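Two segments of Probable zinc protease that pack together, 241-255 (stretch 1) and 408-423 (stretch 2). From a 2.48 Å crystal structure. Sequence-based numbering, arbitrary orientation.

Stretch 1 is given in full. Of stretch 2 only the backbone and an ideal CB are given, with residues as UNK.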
ATOM      1  N   ARG A 241       8.824 -18.883  13.686  1.00 47.88           N
ATOM      2  CA  ARG A 241       8.875 -20.187  14.244  1.00 50.69           C
ATOM      3  C   ARG A 241       9.292 -21.149  13.169  1.00 49.63           C
ATOM      4  O   ARG A 241       8.508 -21.856  12.635  1.00 50.55           O
ATOM      5  CB  ARG A 241       7.511 -20.535  14.774  1.00 55.21           C
ATOM      6  CG  ARG A 241       7.466 -20.536  16.268  1.00 63.98           C
ATOM      7  CD  ARG A 241       6.598 -19.470  16.881  1.00 68.83           C
ATOM      8  NE  ARG A 241       6.269 -19.865  18.246  1.00 83.28           N
ATOM      9  CZ  ARG A 241       6.605 -19.201  19.351  1.00 88.69           C
ATOM     10  NH1 ARG A 241       7.275 -18.061  19.289  1.00 87.05           N
ATOM     11  NH2 ARG A 241       6.251 -19.680  20.530  1.00 86.74           N
ATOM     12  N   THR A 242      10.556 -21.126  12.832  1.00 49.29           N
ATOM     13  CA  THR A 242      11.054 -21.967  11.788  1.00 55.21           C
ATOM     14  C   THR A 242      12.289 -22.627  12.346  1.00 55.95           C
ATOM     15  O   THR A 242      12.803 -22.182  13.330  1.00 56.33           O
ATOM     16  CB  THR A 242      11.395 -21.164  10.529  1.00 57.53           C
ATOM     17  OG1 THR A 242      12.191 -21.969   9.663  1.00 58.60           O
ATOM     18  CG2 THR A 242      12.171 -19.941  10.869  1.00 56.24           C
ATOM     19  N   GLN A 243      12.732 -23.714  11.755  1.00 56.68           N
ATOM     20  CA  GLN A 243      13.935 -24.333  12.222  1.00 63.43           C
ATOM     21  C   GLN A 243      15.106 -23.995  11.381  1.00 58.22           C
ATOM     22  O   GLN A 243      16.216 -24.111  11.810  1.00 61.15           O
ATOM     23  CB  GLN A 243      13.765 -25.835  12.264  1.00 69.16           C
ATOM     24  CG  GLN A 243      14.120 -26.411  13.608  1.00 74.56           C
ATOM     25  CD  GLN A 243      13.510 -25.624  14.733  1.00 83.79           C
ATOM     26  OE1 GLN A 243      14.179 -24.865  15.429  1.00 85.04           O
ATOM     27  NE2 GLN A 243      12.229 -25.788  14.903  1.00 91.14           N
ATOM     28  N   LEU A 244      14.853 -23.584  10.163  1.00 59.26           N
ATOM     29  CA  LEU A 244      15.933 -23.279   9.254  1.00 60.15           C
ATOM     30  C   LEU A 244      16.018 -21.830   8.802  1.00 55.78           C
ATOM     31  O   LEU A 244      15.121 -21.288   8.198  1.00 56.92           O
ATOM     32  CB  LEU A 244      15.839 -24.192   8.046  1.00 62.22           C
ATOM     33  CG  LEU A 244      16.340 -25.613   8.244  1.00 65.50           C
ATOM     34  CD1 LEU A 244      16.512 -26.298   6.917  1.00 62.04           C
ATOM     35  CD2 LEU A 244      17.646 -25.626   8.991  1.00 64.46           C
ATOM     36  N   PRO A 245      17.146 -21.215   9.023  1.00 52.12           N
ATOM     37  CA  PRO A 245      17.379 -19.858   8.560  1.00 54.02           C
ATOM     38  C   PRO A 245      17.388 -19.782   7.058  1.00 53.31           C
ATOM     39  O   PRO A 245      17.878 -20.678   6.448  1.00 55.64           O
ATOM     40  CB  PRO A 245      18.764 -19.572   9.069  1.00 53.05           C
ATOM     41  CG  PRO A 245      18.886 -20.404  10.266  1.00 54.87           C
ATOM     42  CD  PRO A 245      18.119 -21.642  10.015  1.00 52.87           C
ATOM     43  N   ASN A 246      16.852 -18.733   6.468  1.00 49.31           N
ATOM     44  CA  ASN A 246      16.825 -18.640   5.027  1.00 45.12           C
ATOM     45  C   ASN A 246      16.753 -17.244   4.470  1.00 41.56           C
ATOM     46  O   ASN A 246      16.398 -16.327   5.142  1.00 41.21           O
ATOM     47  CB  ASN A 246      15.744 -19.533   4.452  1.00 49.68           C
ATOM     48  CG  ASN A 246      14.364 -19.047   4.760  1.00 49.85           C
ATOM     49  OD1 ASN A 246      13.945 -19.057   5.885  1.00 49.74           O
ATOM     50  ND2 ASN A 246      13.658 -18.610   3.742  1.00 51.58           N
ATOM     51  N   LEU A 247      17.120 -17.112   3.217  1.00 38.65           N
ATOM     52  CA  LEU A 247      17.317 -15.844   2.596  1.00 37.88           C
ATOM     53  C   LEU A 247      16.386 -15.670   1.451  1.00 38.45           C
ATOM     54  O   LEU A 247      16.220 -16.549   0.673  1.00 40.32           O
ATOM     55  CB  LEU A 247      18.739 -15.741   2.089  1.00 36.80           C
ATOM     56  CG  LEU A 247      19.203 -14.350   1.711  1.00 36.84           C
ATOM     57  CD1 LEU A 247      19.263 -13.466   2.918  1.00 38.27           C
ATOM     58  CD2 LEU A 247      20.549 -14.426   1.076  1.00 38.31           C
ATOM     59  N   ILE A 248      15.772 -14.513   1.361  1.00 37.61           N
ATOM     60  CA  ILE A 248      14.953 -14.185   0.239  1.00 34.46           C
ATOM     61  C   ILE A 248      15.478 -12.920  -0.376  1.00 33.44           C
ATOM     62  O   ILE A 248      15.633 -11.968   0.286  1.00 32.03           O
ATOM     63  CB  ILE A 248      13.520 -13.945   0.695  1.00 35.79           C
ATOM     64  CG1 ILE A 248      13.109 -14.993   1.704  1.00 36.80           C
ATOM     65  CG2 ILE A 248      12.574 -13.900  -0.481  1.00 35.96           C
ATOM     66  CD1 ILE A 248      11.632 -15.065   1.949  1.00 39.18           C
ATOM     67  N   MET A 249      15.761 -12.932  -1.659  1.00 37.77           N
ATOM     68  CA  MET A 249      16.122 -11.725  -2.375  1.00 38.15           C
ATOM     69  C   MET A 249      15.195 -11.465  -3.534  1.00 37.27           C
ATOM     70  O   MET A 249      14.955 -12.322  -4.322  1.00 42.46           O
ATOM     71  CB  MET A 249      17.531 -11.830  -2.892  1.00 39.09           C
ATOM     72  CG  MET A 249      18.568 -11.839  -1.805  1.00 41.23           C
ATOM     73  SD  MET A 249      20.183 -12.251  -2.406  1.00 46.41           S
ATOM     74  CE  MET A 249      20.635 -10.794  -3.292  1.00 44.71           C
ATOM     75  N   GLY A 250      14.674 -10.267  -3.637  1.00 40.07           N
ATOM     76  CA  GLY A 250      13.803  -9.917  -4.733  1.00 36.10           C
ATOM     77  C   GLY A 250      14.241  -8.689  -5.476  1.00 34.00           C
ATOM     78  O   GLY A 250      14.625  -7.762  -4.879  1.00 35.10           O
ATOM     79  N   PHE A 251      14.172  -8.699  -6.787  1.00 32.86           N
ATOM     80  CA  PHE A 251      14.501  -7.529  -7.568  1.00 33.34           C
ATOM     81  C   PHE A 251      13.321  -6.968  -8.331  1.00 32.05           C
ATOM     82  O   PHE A 251      12.675  -7.671  -9.024  1.00 31.77           O
ATOM     83  CB  PHE A 251      15.613  -7.864  -8.523  1.00 33.98           C
ATOM     84  CG  PHE A 251      16.931  -8.033  -7.865  1.00 31.92           C
ATOM     85  CD1 PHE A 251      17.678  -6.965  -7.552  1.00 30.09           C
ATOM     86  CD2 PHE A 251      17.404  -9.269  -7.557  1.00 34.22           C
ATOM     87  CE1 PHE A 251      18.885  -7.107  -6.958  1.00 30.60           C
ATOM     88  CE2 PHE A 251      18.605  -9.422  -6.945  1.00 33.60           C
ATOM     89  CZ  PHE A 251      19.348  -8.330  -6.647  1.00 32.34           C
ATOM     90  N   ASN A 252      13.047  -5.688  -8.180  1.00 32.97           N
ATOM     91  CA  ASN A 252      11.935  -5.082  -8.877  1.00 34.32           C
ATOM     92  C   ASN A 252      12.206  -4.982 -10.341  1.00 35.06           C
ATOM     93  O   ASN A 252      13.216  -4.476 -10.753  1.00 35.39           O
ATOM     94  CB  ASN A 252      11.633  -3.689  -8.360  1.00 31.37           C
ATOM     95  CG  ASN A 252      11.098  -3.678  -6.970  1.00 30.82           C
ATOM     96  OD1 ASN A 252      11.831  -3.563  -6.038  1.00 30.20           O
ATOM     97  ND2 ASN A 252       9.815  -3.767  -6.840  1.00 30.37           N
ATOM     98  N   VAL A 253      11.280  -5.467 -11.129  1.00 35.68           N
ATOM     99  CA  VAL A 253      11.503  -5.621 -12.541  1.00 36.17           C
ATOM    100  C   VAL A 253      10.236  -5.464 -13.316  1.00 34.43           C
ATOM    101  O   VAL A 253       9.194  -5.415 -12.764  1.00 34.61           O
ATOM    102  CB  VAL A 253      12.125  -6.970 -12.905  1.00 34.60           C
ATOM    103  CG1 VAL A 253      13.572  -7.022 -12.528  1.00 34.65           C
ATOM    104  CG2 VAL A 253      11.363  -8.095 -12.282  1.00 36.69           C
ATOM    105  N   PRO A 254      10.334  -5.378 -14.617  1.00 36.20           N
ATOM    106  CA  PRO A 254       9.171  -5.371 -15.482  1.00 37.38           C
ATOM    107  C   PRO A 254       8.573  -6.732 -15.776  1.00 37.10           C
ATOM    108  O   PRO A 254       9.146  -7.748 -15.550  1.00 39.21           O
ATOM    109  CB  PRO A 254       9.706  -4.761 -16.754  1.00 34.80           C
ATOM    110  CG  PRO A 254      11.132  -5.056 -16.721  1.00 34.51           C
ATOM    111  CD  PRO A 254      11.524  -4.923 -15.317  1.00 34.49           C
ATOM    112  N   SER A 255       7.395  -6.716 -16.341  1.00 40.86           N
ATOM    113  CA  SER A 255       6.763  -7.895 -16.851  1.00 41.18           C
ATOM    114  C   SER A 255       6.185  -7.507 -18.183  1.00 42.88           C
ATOM    115  O   SER A 255       6.251  -6.380 -18.555  1.00 46.89           O
ATOM    116  CB  SER A 255       5.727  -8.439 -15.891  1.00 39.02           C
ATOM    117  OG  SER A 255       4.482  -7.901 -16.124  1.00 40.00           O
ATOM    118  N   UNK A 408      21.296  -4.294 -15.809  1.00 44.49           N
ATOM    119  CA  UNK A 408      20.249  -3.373 -15.535  1.00 41.76           C
ATOM    120  C   UNK A 408      19.527  -3.637 -14.247  1.00 41.64           C
ATOM    121  O   UNK A 408      19.296  -2.745 -13.493  1.00 46.06           O
ATOM    122  CB  UNK A 408      19.251  -3.378 -16.695  1.00 41.76           C
ATOM    123  N   UNK A 409      19.150  -4.873 -14.008  1.00 42.36           N
ATOM    124  CA  UNK A 409      18.237  -5.157 -12.930  1.00 39.42           C
ATOM    125  C   UNK A 409      18.771  -5.666 -11.617  1.00 38.42           C
ATOM    126  O   UNK A 409      18.163  -5.455 -10.611  1.00 36.93           O
ATOM    127  CB  UNK A 409      17.223  -6.183 -13.439  1.00 39.42           C
ATOM    128  N   UNK A 410      19.901  -6.318 -11.633  1.00 40.52           N
ATOM    129  CA  UNK A 410      20.420  -6.833 -10.410  1.00 41.13           C
ATOM    130  C   UNK A 410      21.257  -5.806  -9.705  1.00 41.34           C
ATOM    131  O   UNK A 410      22.387  -6.014  -9.437  1.00 46.13           O
ATOM    132  CB  UNK A 410      21.232  -8.104 -10.666  1.00 41.13           C
ATOM    133  N   UNK A 411      20.643  -4.705  -9.361  1.00 38.02           N
ATOM    134  CA  UNK A 411      21.288  -3.634  -8.685  1.00 38.26           C
ATOM    135  C   UNK A 411      20.751  -3.551  -7.287  1.00 39.77           C
ATOM    136  O   UNK A 411      19.635  -3.905  -7.056  1.00 42.30           O
ATOM    137  CB  UNK A 411      21.102  -2.313  -9.435  1.00 38.26           C
ATOM    138  N   UNK A 412      21.519  -3.062  -6.348  1.00 39.87           N
ATOM    139  CA  UNK A 412      21.048  -2.988  -4.982  1.00 39.70           C
ATOM    140  C   UNK A 412      19.901  -2.049  -4.850  1.00 38.52           C
ATOM    141  O   UNK A 412      19.149  -2.179  -3.954  1.00 41.86           O
ATOM    142  CB  UNK A 412      22.177  -2.564  -4.040  1.00 39.70           C
ATOM    143  N   UNK A 413      19.768  -1.118  -5.757  1.00 39.40           N
ATOM    144  CA  UNK A 413      18.678  -0.178  -5.726  1.00 37.89           C
ATOM    145  C   UNK A 413      17.356  -0.820  -5.987  1.00 35.41           C
ATOM    146  O   UNK A 413      16.365  -0.230  -5.762  1.00 36.83           O
ATOM    147  CB  UNK A 413      18.915   0.941  -6.743  1.00 37.89           C
ATOM    148  N   UNK A 414      17.362  -2.023  -6.498  1.00 35.38           N
ATOM    149  CA  UNK A 414      16.145  -2.691  -6.841  1.00 35.87           C
ATOM    150  C   UNK A 414      15.846  -3.842  -5.928  1.00 33.65           C
ATOM    151  O   UNK A 414      14.942  -4.559  -6.150  1.00 31.08           O
ATOM    152  CB  UNK A 414      16.203  -3.176  -8.291  1.00 35.87           C
ATOM    153  N   UNK A 415      16.632  -3.984  -4.894  1.00 34.20           N
ATOM    154  CA  UNK A 415      16.617  -5.138  -4.060  1.00 34.78           C
ATOM    155  C   UNK A 415      15.841  -5.008  -2.769  1.00 36.74           C
ATOM    156  O   UNK A 415      15.992  -4.057  -2.067  1.00 37.05           O
ATOM    157  CB  UNK A 415      18.062  -5.525  -3.739  1.00 34.78           C
ATOM    158  N   UNK A 416      15.006  -5.995  -2.490  1.00 35.93           N
ATOM    159  CA  UNK A 416      14.461  -6.262  -1.186  1.00 34.87           C
ATOM    160  C   UNK A 416      15.020  -7.590  -0.751  1.00 36.52           C
ATOM    161  O   UNK A 416      14.859  -8.566  -1.402  1.00 34.66           O
ATOM    162  CB  UNK A 416      12.931  -6.259  -1.189  1.00 34.87           C
ATOM    163  N   UNK A 417      15.701  -7.595   0.364  1.00 36.85           N
ATOM    164  CA  UNK A 417      16.286  -8.787   0.899  1.00 37.77           C
ATOM    165  C   UNK A 417      15.761  -9.041   2.290  1.00 38.27           C
ATOM    166  O   UNK A 417      15.731  -8.164   3.084  1.00 38.32           O
ATOM    167  CB  UNK A 417      17.813  -8.687   0.902  1.00 37.77           C
ATOM    168  N   UNK A 418      15.342 -10.258   2.573  1.00 37.14           N
ATOM    169  CA  UNK A 418      14.866 -10.588   3.893  1.00 37.32           C
ATOM    170  C   UNK A 418      15.518 -11.794   4.526  1.00 36.12           C
ATOM    171  O   UNK A 418      15.627 -12.786   3.907  1.00 38.10           O
ATOM    172  CB  UNK A 418      13.354 -10.813   3.838  1.00 37.32           C
ATOM    173  N   UNK A 419      15.903 -11.699   5.785  1.00 36.06           N
ATOM    174  CA  UNK A 419      16.433 -12.823   6.513  1.00 35.21           C
ATOM    175  C   UNK A 419      15.343 -13.379   7.373  1.00 34.78           C
ATOM    176  O   UNK A 419      14.751 -12.678   8.135  1.00 35.29           O
ATOM    177  CB  UNK A 419      17.653 -12.432   7.349  1.00 35.21           C
ATOM    178  N   UNK A 420      15.061 -14.649   7.217  1.00 34.66           N
ATOM    179  CA  UNK A 420      14.066 -15.252   8.034  1.00 34.87           C
ATOM    180  C   UNK A 420      14.751 -16.121   9.028  1.00 34.49           C
ATOM    181  O   UNK A 420      15.379 -17.062   8.676  1.00 36.13           O
ATOM    182  CB  UNK A 420      13.050 -16.039   7.203  1.00 34.87           C
ATOM    183  N   UNK A 421      14.641 -15.770  10.279  1.00 34.88           N
ATOM    184  CA  UNK A 421      15.410 -16.430  11.273  1.00 37.31           C
ATOM    185  C   UNK A 421      14.612 -17.146  12.292  1.00 38.67           C
ATOM    186  O   UNK A 421      13.536 -16.765  12.625  1.00 35.34           O
ATOM    187  CB  UNK A 421      16.326 -15.421  11.968  1.00 37.31           C
ATOM    188  N   UNK A 422      15.194 -18.186  12.842  1.00 44.41           N
ATOM    189  CA  UNK A 422      14.547 -18.958  13.881  1.00 46.05           C
ATOM    190  C   UNK A 422      14.575 -18.258  15.179  1.00 45.86           C
ATOM    191  O   UNK A 422      15.567 -17.701  15.509  1.00 47.65           O
ATOM    192  CB  UNK A 422      15.198 -20.335  14.026  1.00 46.05           C
ATOM    193  N   UNK A 423      13.491 -18.304  15.914  1.00 50.76           N
ATOM    194  CA  UNK A 423      13.488 -17.790  17.253  1.00 55.74           C
ATOM    195  C   UNK A 423      13.392 -18.898  18.295  1.00 59.06           C
ATOM    196  O   UNK A 423      14.121 -19.882  18.263  1.00 61.12           O
ATOM    197  CB  UNK A 423      12.333 -16.801  17.424  1.00 55.74           C
TER

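Strand 246-253 runs antiparallel to 415-422, and backbone hydrogen bonds fix the register from N246 N to the O of 420 (3.1 Å) through N252 N to the O of 414 (3.0 Å).

Position 408 meets nothing of stretch 1, so the contact sets no demand; it is T408. At 409 the CB points toward stretch 1, 3.9 Å from V253 CG1, with P254 beyond. A long apolar or aromatic group would suit, and Y409 lays its ring there, CD1 3.7 Å from V253 CG1 and CE1 3.5 Å from P254 CD.

Position 410 leaves helical angles beside the F251 ring, its ideal CB 4.4 Å from F251 CZ; a large apolar group fits. F410 packs over one face of that ring, its CD1 3.7 Å from F251 CD2, the planes oblique at 58°.

Position 411 points away, and a small polar residue is plausible: T411. Position 412, also pointing away, starts the 3-10 turn and can take proline, here P412. Position 413 points away too; a small polar residue suits, and S413 OG accepts from T411 OG1 (2.8 Å).

At 414 the CB points toward stretch 1, 4.0 Å from N252 N, while N252 O offers an acceptor farther along; a long donor would suit. R414 reaches it through water 2, whose O lies 2.9 Å from R414 NE and donates to N252 O at 2.6 Å.

Position 415 shares a face with F251 and M249, its CB 3.7 Å from F251 CE1: a branched aliphatic is favoured. L415 places CD1 over the F251 face opposite F410, 4.1 Å from the ring centroid.

Position 416 pairs with G250, which brings no side chain, so beta-branched or small polar groups are possible. T416 OG1 lies 2.5 Å from the O of water 1, itself 2.8 Å from N252 OD1 and 2.9 Å from G250 O.

Position 417, beside M249 and L247, asks for an aliphatic. L417 sets CD1 3.8 Å from M249 CG.

Position 418 pairs with I248; several apolar residues could serve. A418 leaves its CB 4.5 Å from I248 CB. At 419 a long aliphatic stem can use L247: Q419 CG lies 4.2 Å from L247 CD1.

Position 420 faces N246 and I248, and a compact beta-branched residue suits: V420 CG2 sits 4.2 Å from I248 CD1.

Position 421 points away, so many residues would do, a longer apolar one reaching back: L421 CD2 comes 4.0 Å from P245 CB. At 422, phi of -76° admits proline, and P422 CD meets P245 CG at 3.6 Å. At 423 the contact leaves the choice open; V423 CG1 approaches R241 NH1 at 4.3 Å.

Stretch 2 (408-423) TYFTPSRLTLAQVLPV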
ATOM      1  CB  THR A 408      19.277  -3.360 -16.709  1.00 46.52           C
ATOM      2  OG1 THR A 408      20.013  -3.113 -17.894  1.00 50.52           O
ATOM      3  CG2 THR A 408      18.268  -2.299 -16.577  1.00 46.17           C
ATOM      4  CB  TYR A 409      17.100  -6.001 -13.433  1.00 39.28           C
ATOM      5  CG  TYR A 409      16.306  -5.286 -14.463  1.00 39.38           C
ATOM      6  CD1 TYR A 409      15.485  -4.255 -14.120  1.00 42.07           C
ATOM      7  CD2 TYR A 409      16.398  -5.622 -15.779  1.00 40.12           C
ATOM      8  CE1 TYR A 409      14.764  -3.582 -15.063  1.00 42.14           C
ATOM      9  CE2 TYR A 409      15.683  -4.961 -16.725  1.00 43.06           C
ATOM     10  CZ  TYR A 409      14.870  -3.945 -16.361  1.00 43.44           C
ATOM     11  OH  TYR A 409      14.169  -3.282 -17.303  1.00 44.34           O
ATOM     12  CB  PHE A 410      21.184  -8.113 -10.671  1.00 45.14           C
ATOM     13  CG  PHE A 410      20.336  -9.198 -11.241  1.00 46.96           C
ATOM     14  CD1 PHE A 410      19.025  -9.295 -10.884  1.00 47.21           C
ATOM     15  CD2 PHE A 410      20.840 -10.094 -12.131  1.00 47.85           C
ATOM     16  CE1 PHE A 410      18.222 -10.258 -11.399  1.00 46.57           C
ATOM     17  CE2 PHE A 410      20.042 -11.071 -12.653  1.00 50.37           C
ATOM     18  CZ  PHE A 410      18.727 -11.152 -12.285  1.00 49.24           C
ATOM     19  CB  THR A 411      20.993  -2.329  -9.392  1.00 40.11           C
ATOM     20  OG1 THR A 411      19.645  -1.970  -9.178  1.00 39.55           O
ATOM     21  CG2 THR A 411      21.194  -2.472 -10.827  1.00 40.50           C
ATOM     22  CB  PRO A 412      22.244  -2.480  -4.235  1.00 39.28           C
ATOM     23  CG  PRO A 412      23.374  -2.999  -4.984  1.00 41.55           C
ATOM     24  CD  PRO A 412      22.975  -3.046  -6.406  1.00 42.21           C
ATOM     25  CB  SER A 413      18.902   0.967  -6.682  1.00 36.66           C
ATOM     26  OG  SER A 413      19.147   0.513  -7.968  1.00 36.77           O
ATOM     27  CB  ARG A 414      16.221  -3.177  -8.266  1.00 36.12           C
ATOM     28  CG  ARG A 414      16.278  -2.076  -9.271  1.00 37.45           C
ATOM     29  CD  ARG A 414      16.809  -2.553 -10.586  1.00 36.55           C
ATOM     30  NE  ARG A 414      16.470  -1.629 -11.633  1.00 40.34           N
ATOM     31  CZ  ARG A 414      17.205  -0.597 -11.991  1.00 39.02           C
ATOM     32  NH1 ARG A 414      18.331  -0.363 -11.403  1.00 42.08           N
ATOM     33  NH2 ARG A 414      16.813   0.185 -12.952  1.00 39.50           N
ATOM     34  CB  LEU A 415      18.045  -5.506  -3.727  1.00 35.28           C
ATOM     35  CG  LEU A 415      18.258  -6.531  -2.642  1.00 37.54           C
ATOM     36  CD1 LEU A 415      17.923  -7.895  -3.171  1.00 37.85           C
ATOM     37  CD2 LEU A 415      19.677  -6.496  -2.180  1.00 38.82           C
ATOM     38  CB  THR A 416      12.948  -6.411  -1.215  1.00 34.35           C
ATOM     39  OG1 THR A 416      12.377  -5.397  -2.003  1.00 33.58           O
ATOM     40  CG2 THR A 416      12.393  -6.294   0.118  1.00 34.92           C
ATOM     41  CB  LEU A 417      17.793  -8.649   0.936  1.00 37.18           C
ATOM     42  CG  LEU A 417      18.559  -9.715   1.675  1.00 36.13           C
ATOM     43  CD1 LEU A 417      19.932  -9.866   1.116  1.00 39.17           C
ATOM     44  CD2 LEU A 417      18.616  -9.426   3.141  1.00 38.57           C
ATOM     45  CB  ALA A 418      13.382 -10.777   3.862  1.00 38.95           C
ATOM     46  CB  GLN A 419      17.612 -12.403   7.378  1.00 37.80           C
ATOM     47  CG  GLN A 419      18.648 -11.605   6.622  1.00 42.34           C
ATOM     48  CD  GLN A 419      20.002 -11.503   7.280  1.00 42.39           C
ATOM     49  OE1 GLN A 419      20.137 -11.432   8.473  1.00 44.96           O
ATOM     50  NE2 GLN A 419      21.012 -11.454   6.472  1.00 49.19           N
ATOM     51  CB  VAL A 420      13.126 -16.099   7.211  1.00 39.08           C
ATOM     52  CG1 VAL A 420      11.964 -16.542   8.042  1.00 41.53           C
ATOM     53  CG2 VAL A 420      12.658 -15.343   6.004  1.00 40.36           C
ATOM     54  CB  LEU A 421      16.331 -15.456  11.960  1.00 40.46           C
ATOM     55  CG  LEU A 421      17.410 -14.902  11.071  1.00 39.82           C
ATOM     56  CD1 LEU A 421      18.074 -13.768  11.786  1.00 42.72           C
ATOM     57  CD2 LEU A 421      18.416 -15.957  10.760  1.00 40.33           C
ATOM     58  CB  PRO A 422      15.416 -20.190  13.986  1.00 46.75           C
ATOM     59  CG  PRO A 422      16.626 -19.907  13.226  1.00 48.07           C
ATOM     60  CD  PRO A 422      16.232 -18.963  12.175  1.00 45.52           C
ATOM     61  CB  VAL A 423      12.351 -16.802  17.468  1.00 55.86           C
ATOM     62  CG1 VAL A 423      11.020 -17.445  17.228  1.00 54.00           C
ATOM     63  CG2 VAL A 423      12.402 -16.283  18.873  1.00 62.27           C
TER
HETATM   64  O   HOH W   1      12.694  -5.710  -4.432  1.00 34.56           O
HETATM   65  O   HOH W   2      13.644  -2.155 -11.958  1.00 45.07           O
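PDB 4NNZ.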